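Local coordinates for DegV domain-containing protein spr0652 (Streptococcus pneumoniae, PDB 6CNG) that binds linoleic acid and probably other long-chain fatty acids as a DegV-family FakB protein, and may take part in lipid transport or fatty acid metabolism, at residues 23-28 and 151-156; 183-188 and 200-205. All blocks are in the same frame, centred on the assembly; numbering follows the deposited sequence.

Contact 1 (23-28 and 151-156); sequences WKIIAD and KLNDLI
The amide of Asn-153 is gripped at both ends: OD1 accepts the backbone N-H of Ala-40 and ND2 donates to the carbonyl of Thr-38, so its rotation is fixed by one short length of loop. With CG anti to the backbone N (chi1 -164°), the amide is directed at that loop. Asn-153 CB lies 4.1 Å from CD1 of Ile-25. That same methyl packs against the helix backbone, with Ile-25 CD1 3.6 Å from Asn-153 N, and it also touches Leu-152 CB at 3.8 Å. The branch methyl of Ile-25 takes the other part of the leucine, CG2 meeting Leu-152 CD1 at 4.1 Å.

Ile-156 lies across the indole of Trp-23. Its CG2 stands 3.8 Å from the centroid of the five-membered ring of Trp-23, 9° off the normal, a CH-pi contact directly over the face. Ile-156 CG1 sits over Trp-23 CE3, and CD1 lies just beyond that edge of the six-membered ring, 3.5 Å from CE3. A looser touch, Ile-25 CD1 to Ile-156 CD1 at 4.3 Å, joins the two clusters.

The axes of the short segments run almost antiparallel (172°) with a closest approach of 9.8 Å, as expected for a helix laid on a sheet. Strand 23-28 pairs in parallel with strands 43-54 and 100-105, and these flank the contact through Thr-43 against Trp-23 and Ile-156, and Val-104 against Leu-152. The arrangement is an alpha/beta layer of the DegV fold.

No hydrogen bond crosses between 23-28 and 151-156, and all five touching residues are buried. Cohesion here is therefore apolar, while the polar restraint comes from the loop bonds of Asn-153.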
ATOM      1  N   TRP A  23      -9.000 -20.702   0.605  1.00 16.96           N
ATOM      2  CA  TRP A  23      -8.865 -19.307   0.992  1.00 14.48           C
ATOM      3  C   TRP A  23      -8.167 -18.516  -0.109  1.00 13.87           C
ATOM      4  O   TRP A  23      -7.221 -18.996  -0.737  1.00 12.90           O
ATOM      5  CB  TRP A  23      -7.995 -19.166   2.232  1.00 14.32           C
ATOM      6  CG  TRP A  23      -8.405 -19.953   3.374  1.00 13.98           C
ATOM      7  CD1 TRP A  23      -8.235 -21.271   3.548  1.00 17.64           C
ATOM      8  CD2 TRP A  23      -9.031 -19.468   4.545  1.00 14.58           C
ATOM      9  NE1 TRP A  23      -8.722 -21.656   4.756  1.00 20.40           N
ATOM     10  CE2 TRP A  23      -9.226 -20.556   5.386  1.00 17.80           C
ATOM     11  CE3 TRP A  23      -9.458 -18.217   4.957  1.00 15.73           C
ATOM     12  CZ2 TRP A  23      -9.807 -20.433   6.608  1.00 21.84           C
ATOM     13  CZ3 TRP A  23     -10.036 -18.096   6.167  1.00 18.84           C
ATOM     14  CH2 TRP A  23     -10.201 -19.189   6.985  1.00 18.47           C
ATOM     15  N   LYS A  24      -8.641 -17.300  -0.337  1.00 13.67           N
ATOM     16  CA  LYS A  24      -7.952 -16.355  -1.196  1.00 17.05           C
ATOM     17  C   LYS A  24      -7.761 -15.039  -0.449  1.00 15.51           C
ATOM     18  O   LYS A  24      -8.680 -14.543   0.210  1.00 12.76           O
ATOM     19  CB  LYS A  24      -8.700 -16.114  -2.509  1.00 16.06           C
ATOM     20  CG  LYS A  24      -8.043 -16.743  -3.690  1.00 17.61           C
ATOM     21  CD  LYS A  24      -8.832 -16.569  -4.989  1.00 17.80           C
ATOM     22  CE  LYS A  24      -8.167 -17.269  -6.170  1.00 17.17           C
ATOM     23  NZ  LYS A  24      -8.833 -17.056  -7.503  1.00 18.00           N
ATOM     24  N   ILE A  25      -6.556 -14.498  -0.538  1.00 13.53           N
ATOM     25  CA  ILE A  25      -6.268 -13.127  -0.142  1.00 14.15           C
ATOM     26  C   ILE A  25      -6.078 -12.334  -1.424  1.00 14.82           C
ATOM     27  O   ILE A  25      -5.169 -12.622  -2.211  1.00 12.58           O
ATOM     28  CB  ILE A  25      -5.017 -13.043   0.746  1.00 13.67           C
ATOM     29  CG1 ILE A  25      -5.229 -13.827   2.036  1.00 12.25           C
ATOM     30  CG2 ILE A  25      -4.700 -11.592   1.048  1.00 16.67           C
ATOM     31  CD1 ILE A  25      -3.951 -14.004   2.839  1.00 14.72           C
ATOM     32  N   ILE A  26      -6.941 -11.347  -1.627  1.00 14.73           N
ATOM     33  CA  ILE A  26      -6.938 -10.505  -2.818  1.00 14.00           C
ATOM     34  C   ILE A  26      -6.555  -9.098  -2.397  1.00 11.56           C
ATOM     35  O   ILE A  26      -6.974  -8.623  -1.346  1.00 14.50           O
ATOM     36  CB  ILE A  26      -8.314 -10.502  -3.509  1.00 14.04           C
ATOM     37  CG1 ILE A  26      -8.845 -11.918  -3.652  1.00 15.32           C
ATOM     38  CG2 ILE A  26      -8.198  -9.846  -4.861  1.00 21.15           C
ATOM     39  CD1 ILE A  26     -10.205 -12.017  -4.262  1.00 15.87           C
ATOM     40  N   ALA A  27      -5.728  -8.452  -3.194  1.00 13.54           N
ATOM     41  CA  ALA A  27      -5.370  -7.069  -2.938  1.00 16.36           C
ATOM     42  C   ALA A  27      -5.238  -6.352  -4.268  1.00 13.62           C
ATOM     43  O   ALA A  27      -4.936  -6.967  -5.278  1.00 17.12           O
ATOM     44  CB  ALA A  27      -4.043  -6.955  -2.167  1.00 16.00           C
ATOM     45  N   ASP A  28      -5.478  -5.054  -4.270  1.00 14.46           N
ATOM     46  CA  ASP A  28      -5.169  -4.288  -5.471  1.00 11.62           C
ATOM     47  C   ASP A  28      -3.676  -3.912  -5.499  1.00 12.68           C
ATOM     48  O   ASP A  28      -2.928  -4.161  -4.552  1.00 16.18           O
ATOM     49  CB  ASP A  28      -6.120  -3.092  -5.588  1.00 12.44           C
ATOM     50  CG  ASP A  28      -5.976  -2.091  -4.453  1.00 13.65           C
ATOM     51  OD1 ASP A  28      -4.821  -1.847  -4.010  1.00 16.47           O
ATOM     52  OD2 ASP A  28      -7.011  -1.525  -4.028  1.00 16.70           O
ATOM     53  N   LYS A 151      -0.484 -10.387   7.585  1.00 11.51           N
ATOM     54  CA  LYS A 151      -1.181 -10.810   8.779  1.00 11.24           C
ATOM     55  C   LYS A 151      -2.347 -11.719   8.450  1.00 13.26           C
ATOM     56  O   LYS A 151      -2.599 -12.691   9.159  1.00 14.79           O
ATOM     57  CB  LYS A 151      -1.662  -9.597   9.547  1.00 12.91           C
ATOM     58  CG  LYS A 151      -2.409  -9.967  10.810  1.00 12.32           C
ATOM     59  CD  LYS A 151      -1.616 -10.820  11.781  1.00 14.79           C
ATOM     60  CE  LYS A 151      -0.319 -10.191  12.165  1.00 18.26           C
ATOM     61  NZ  LYS A 151       0.253 -10.720  13.436  1.00 29.17           N
ATOM     62  N   LEU A 152      -3.096 -11.413   7.413  1.00 11.70           N
ATOM     63  CA  LEU A 152      -4.156 -12.327   7.055  1.00 11.49           C
ATOM     64  C   LEU A 152      -3.590 -13.724   6.840  1.00 14.86           C
ATOM     65  O   LEU A 152      -4.149 -14.715   7.328  1.00 12.24           O
ATOM     66  CB  LEU A 152      -4.839 -11.828   5.804  1.00 12.56           C
ATOM     67  CG  LEU A 152      -5.672 -10.573   5.918  1.00 14.94           C
ATOM     68  CD1 LEU A 152      -6.101 -10.076   4.588  1.00 15.77           C
ATOM     69  CD2 LEU A 152      -6.895 -10.873   6.756  1.00 13.82           C
ATOM     70  N   ASN A 153      -2.457 -13.813   6.143  1.00 11.84           N
ATOM     71  CA  ASN A 153      -1.825 -15.095   5.907  1.00 11.62           C
ATOM     72  C   ASN A 153      -1.401 -15.743   7.203  1.00 11.83           C
ATOM     73  O   ASN A 153      -1.616 -16.935   7.410  1.00 14.07           O
ATOM     74  CB  ASN A 153      -0.610 -14.906   5.004  1.00 15.37           C
ATOM     75  CG  ASN A 153      -0.125 -16.215   4.406  1.00 14.62           C
ATOM     76  OD1 ASN A 153      -0.883 -16.905   3.729  1.00 13.81           O
ATOM     77  ND2 ASN A 153       1.136 -16.555   4.647  1.00 16.34           N
ATOM     78  N   ASP A 154      -0.751 -14.980   8.070  1.00 15.53           N
ATOM     79  CA  ASP A 154      -0.440 -15.459   9.405  1.00 15.98           C
ATOM     80  C   ASP A 154      -1.673 -16.083  10.055  1.00 17.67           C
ATOM     81  O   ASP A 154      -1.647 -17.235  10.491  1.00 19.86           O
ATOM     82  CB  ASP A 154       0.033 -14.282  10.257  1.00 18.27           C
ATOM     83  CG  ASP A 154       1.458 -13.859   9.990  1.00 22.20           C
ATOM     84  OD1 ASP A 154       2.153 -14.436   9.125  1.00 23.18           O
ATOM     85  OD2 ASP A 154       1.874 -12.906  10.684  1.00 27.33           O
ATOM     86  N   LEU A 155      -2.767 -15.314  10.133  1.00 14.56           N
ATOM     87  CA  LEU A 155      -3.963 -15.759  10.840  1.00 15.24           C
ATOM     88  C   LEU A 155      -4.513 -17.046  10.261  1.00 16.02           C
ATOM     89  O   LEU A 155      -5.020 -17.882  11.010  1.00 17.68           O
ATOM     90  CB  LEU A 155      -5.050 -14.686  10.837  1.00 15.07           C
ATOM     91  CG  LEU A 155      -4.647 -13.311  11.359  1.00 15.80           C
ATOM     92  CD1 LEU A 155      -5.601 -12.287  10.905  1.00 14.42           C
ATOM     93  CD2 LEU A 155      -4.538 -13.298  12.844  1.00 18.62           C
ATOM     94  N   ILE A 156      -4.455 -17.219   8.937  1.00 13.80           N
ATOM     95  CA  ILE A 156      -4.963 -18.450   8.347  1.00 14.24           C
ATOM     96  C   ILE A 156      -4.054 -19.621   8.672  1.00 16.25           C
ATOM     97  O   ILE A 156      -4.526 -20.713   9.015  1.00 20.42           O
ATOM     98  CB  ILE A 156      -5.155 -18.309   6.838  1.00 14.25           C
ATOM     99  CG1 ILE A 156      -6.203 -17.268   6.518  1.00 14.32           C
ATOM    100  CG2 ILE A 156      -5.594 -19.609   6.306  1.00 18.76           C
ATOM    101  CD1 ILE A 156      -6.234 -16.844   5.048  1.00 11.92           C
TER

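Contact 2 (183-188 and 200-205); sequences AKVDNL and TVVGLL. With ACT (acetate ion), chain I.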
ATOM      1  N   ALA A 183       9.847  12.926  -1.911  1.00 15.48           N
ATOM      2  CA  ALA A 183      10.605  14.004  -2.514  1.00 13.92           C
ATOM      3  C   ALA A 183       9.840  14.697  -3.630  1.00 14.06           C
ATOM      4  O   ALA A 183      10.138  15.845  -3.947  1.00 17.00           O
ATOM      5  CB  ALA A 183      11.887  13.414  -3.064  1.00 12.71           C
ATOM      6  N   LYS A 184       8.863  14.038  -4.223  1.00 12.56           N
ATOM      7  CA  LYS A 184       8.058  14.672  -5.240  1.00 11.99           C
ATOM      8  C   LYS A 184       6.634  14.226  -5.037  1.00 12.18           C
ATOM      9  O   LYS A 184       6.383  13.084  -4.648  1.00 14.40           O
ATOM     10  CB  LYS A 184       8.490  14.239  -6.621  1.00 13.87           C
ATOM     11  CG  LYS A 184       9.693  14.991  -7.117  1.00 17.89           C
ATOM     12  CD  LYS A 184      10.424  14.300  -8.207  1.00 25.32           C
ATOM     13  CE  LYS A 184      11.124  15.319  -9.094  1.00 27.76           C
ATOM     14  NZ  LYS A 184      11.537  16.540  -8.353  1.00 31.10           N
ATOM     15  N   VAL A 185       5.706  15.135  -5.292  1.00 14.90           N
ATOM     16  CA  VAL A 185       4.282  14.852  -5.098  1.00 13.00           C
ATOM     17  C   VAL A 185       3.468  15.350  -6.277  1.00 12.86           C
ATOM     18  O   VAL A 185       2.250  15.500  -6.194  1.00 12.00           O
ATOM     19  CB  VAL A 185       3.773  15.466  -3.784  1.00 16.24           C
ATOM     20  CG1 VAL A 185       4.563  14.947  -2.603  1.00 14.04           C
ATOM     21  CG2 VAL A 185       3.862  16.952  -3.849  1.00 14.99           C
ATOM     22  N   ASP A 186       4.138  15.585  -7.391  1.00 12.94           N
ATOM     23  CA  ASP A 186       3.483  16.216  -8.522  1.00 15.22           C
ATOM     24  C   ASP A 186       2.365  15.357  -9.075  1.00 11.25           C
ATOM     25  O   ASP A 186       1.328  15.874  -9.462  1.00 12.72           O
ATOM     26  CB  ASP A 186       4.515  16.526  -9.598  1.00 14.59           C
ATOM     27  CG  ASP A 186       5.692  17.315  -9.048  1.00 18.27           C
ATOM     28  OD1 ASP A 186       5.454  18.217  -8.228  1.00 24.89           O
ATOM     29  OD2 ASP A 186       6.848  17.018  -9.394  1.00 24.72           O
ATOM     30  N   ASN A 187       2.557  14.046  -9.142  1.00 11.64           N
ATOM     31  CA  ASN A 187       1.510  13.212  -9.704  1.00 12.58           C
ATOM     32  C   ASN A 187       0.294  13.160  -8.797  1.00 12.41           C
ATOM     33  O   ASN A 187      -0.837  13.107  -9.281  1.00 14.46           O
ATOM     34  CB  ASN A 187       2.037  11.817  -9.982  1.00 10.78           C
ATOM     35  CG  ASN A 187       2.933  11.776 -11.201  1.00 13.01           C
ATOM     36  OD1 ASN A 187       2.954  12.684 -12.012  1.00 15.47           O
ATOM     37  ND2 ASN A 187       3.692  10.738 -11.309  1.00 17.01           N
ATOM     38  N   LEU A 188       0.503  13.150  -7.487  1.00 12.07           N
ATOM     39  CA  LEU A 188      -0.613  13.285  -6.560  1.00 12.18           C
ATOM     40  C   LEU A 188      -1.413  14.556  -6.832  1.00 11.68           C
ATOM     41  O   LEU A 188      -2.643  14.529  -6.932  1.00 12.67           O
ATOM     42  CB  LEU A 188      -0.091  13.287  -5.125  1.00 13.45           C
ATOM     43  CG  LEU A 188       0.340  11.934  -4.587  1.00 14.79           C
ATOM     44  CD1 LEU A 188       1.260  12.111  -3.394  1.00 11.32           C
ATOM     45  CD2 LEU A 188      -0.870  11.085  -4.245  1.00 15.55           C
ATOM     46  N   THR A 200       2.426  22.676  -2.758  1.00 28.74           N
ATOM     47  CA  THR A 200       3.461  23.634  -3.096  1.00 31.19           C
ATOM     48  C   THR A 200       4.526  23.697  -2.015  1.00 35.39           C
ATOM     49  O   THR A 200       5.683  23.984  -2.331  1.00 40.20           O
ATOM     50  CB  THR A 200       2.859  25.026  -3.318  1.00 46.26           C
ATOM     51  OG1 THR A 200       2.342  25.552  -2.082  1.00 53.48           O
ATOM     52  CG2 THR A 200       1.741  24.988  -4.382  1.00 47.38           C
ATOM     53  N   VAL A 201       4.162  23.390  -0.755  1.00 31.71           N
ATOM     54  CA  VAL A 201       5.069  23.550   0.381  1.00 27.35           C
ATOM     55  C   VAL A 201       6.025  22.379   0.546  1.00 27.09           C
ATOM     56  O   VAL A 201       6.933  22.460   1.372  1.00 29.48           O
ATOM     57  CB  VAL A 201       4.379  23.822   1.734  1.00 28.66           C
ATOM     58  CG1 VAL A 201       3.822  25.242   1.789  1.00 36.52           C
ATOM     59  CG2 VAL A 201       3.293  22.844   1.993  1.00 30.44           C
ATOM     60  N   VAL A 202       5.877  21.318  -0.250  1.00 31.36           N
ATOM     61  CA  VAL A 202       6.713  20.122  -0.165  1.00 30.11           C
ATOM     62  C   VAL A 202       7.050  19.632  -1.569  1.00 25.99           C
ATOM     63  O   VAL A 202       6.538  20.129  -2.568  1.00 29.92           O
ATOM     64  CB  VAL A 202       6.020  18.986   0.622  1.00 27.42           C
ATOM     65  CG1 VAL A 202       5.863  19.353   2.109  1.00 23.09           C
ATOM     66  CG2 VAL A 202       4.680  18.652  -0.024  1.00 26.60           C
ATOM     67  N   GLY A 203       7.919  18.628  -1.628  1.00 31.61           N
ATOM     68  CA  GLY A 203       8.320  18.038  -2.888  1.00 41.83           C
ATOM     69  C   GLY A 203       8.946  19.002  -3.879  1.00 46.63           C
ATOM     70  O   GLY A 203       9.095  18.656  -5.059  1.00 53.97           O
ATOM     71  N   LEU A 204       9.330  20.202  -3.426  1.00 38.90           N
ATOM     72  CA  LEU A 204       9.943  21.195  -4.303  1.00 38.62           C
ATOM     73  C   LEU A 204      11.245  21.715  -3.715  1.00 33.06           C
ATOM     74  O   LEU A 204      11.253  22.380  -2.674  1.00 24.71           O
ATOM     75  CB  LEU A 204       9.001  22.368  -4.592  1.00 45.94           C
ATOM     76  CG  LEU A 204       8.896  23.466  -3.530  1.00 49.83           C
ATOM     77  CD1 LEU A 204       7.969  24.588  -3.990  1.00 48.73           C
ATOM     78  CD2 LEU A 204       8.424  22.878  -2.204  1.00 52.29           C
ATOM     79  N   LEU A 205      12.341  21.436  -4.407  1.00 40.96           N
ATOM     80  CA  LEU A 205      13.613  22.097  -4.149  1.00 48.99           C
ATOM     81  C   LEU A 205      14.069  21.860  -2.705  1.00 43.15           C
ATOM     82  O   LEU A 205      14.038  22.735  -1.838  1.00 43.06           O
ATOM     83  CB  LEU A 205      13.518  23.578  -4.547  1.00 61.64           C
ATOM     84  CG  LEU A 205      13.527  23.875  -6.067  1.00 63.63           C
ATOM     85  CD1 LEU A 205      12.439  23.139  -6.846  1.00 59.15           C
ATOM     86  CD2 LEU A 205      13.415  25.373  -6.331  1.00 64.54           C
TER
HETATM   87  C   ACT I 307       8.608  18.930 -10.436  1.00 39.27           C
HETATM   88  O   ACT I 307       7.386  19.232 -10.467  1.00 50.22           O
HETATM   89  OXT ACT I 307       9.174  18.028  -9.744  1.00 34.86           O
HETATM   90  CH3 ACT I 307       9.520  19.796 -11.388  1.00 29.98           C
HETATM   91  O   HOH W   1       6.714  17.893  -6.044  1.00 19.17           O
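Backbone meets backbone where Gly-203 passes Ala-183: a CA-H...O contact brings Gly-203 CA to 3.0 Å from Ala-183 O, with 130° at the hydrogen. Gly-203 has a positive phi (58°), a conformation that favours glycine, and its CA lies 4.1 Å from Lys-184 CA.

The hydrogen bonds between the segments run through one water. It accepts from Val-185 N at 3.0 Å and donates to Gly-203 O at 2.7 Å and, at a doubtfully short 2.5 Å, to Asp-186 OD1. Val-185 is the N-cap residue of helix 186-190, so the water ties the start of that helix to the turn at Gly-203.

Apolar contact is slight, Val-185 CG2 reaching Val-202 CG2 at 4.3 Å, but Leu-194 beside Val-185 and Leu-221 and Met-209 beside Val-202 extend it.

A bound ion adds a hydrogen bond: Lys-184 NZ donates to OXT of an acetate, probably from the crystallisation liquor, at 3.1 Å.

The two segments frame the helical connection between the antiparallel neighbours 176-182 and 207-213. With no direct hydrogen bond between them, and the acceptors Ala-183 O and Gly-203 O 3.2 Å apart, the join depends on close backbone packing and a water whose donation to Gly-203 O probably eases that approach.

Contacts 1 and 2 lie on opposite sides of the chain's centre, their own centres 34 Å apart and their nearest atoms about 14 Å apart, so they do not touch. Each belongs to a different sheet: contact 1 covers the one containing strand 23-28, contact 2 closes a connection in the one containing strand 176-182. Neither contains an annotated site. The side chain of Val-185 in contact 2 is about 7 Å from the bound linoleic acid, whereas the side chain of Leu-152 in contact 1 is about 13 Å from the sodium ion, whose ligand Glu-144 lies in the first turn of the same helix, 143-157.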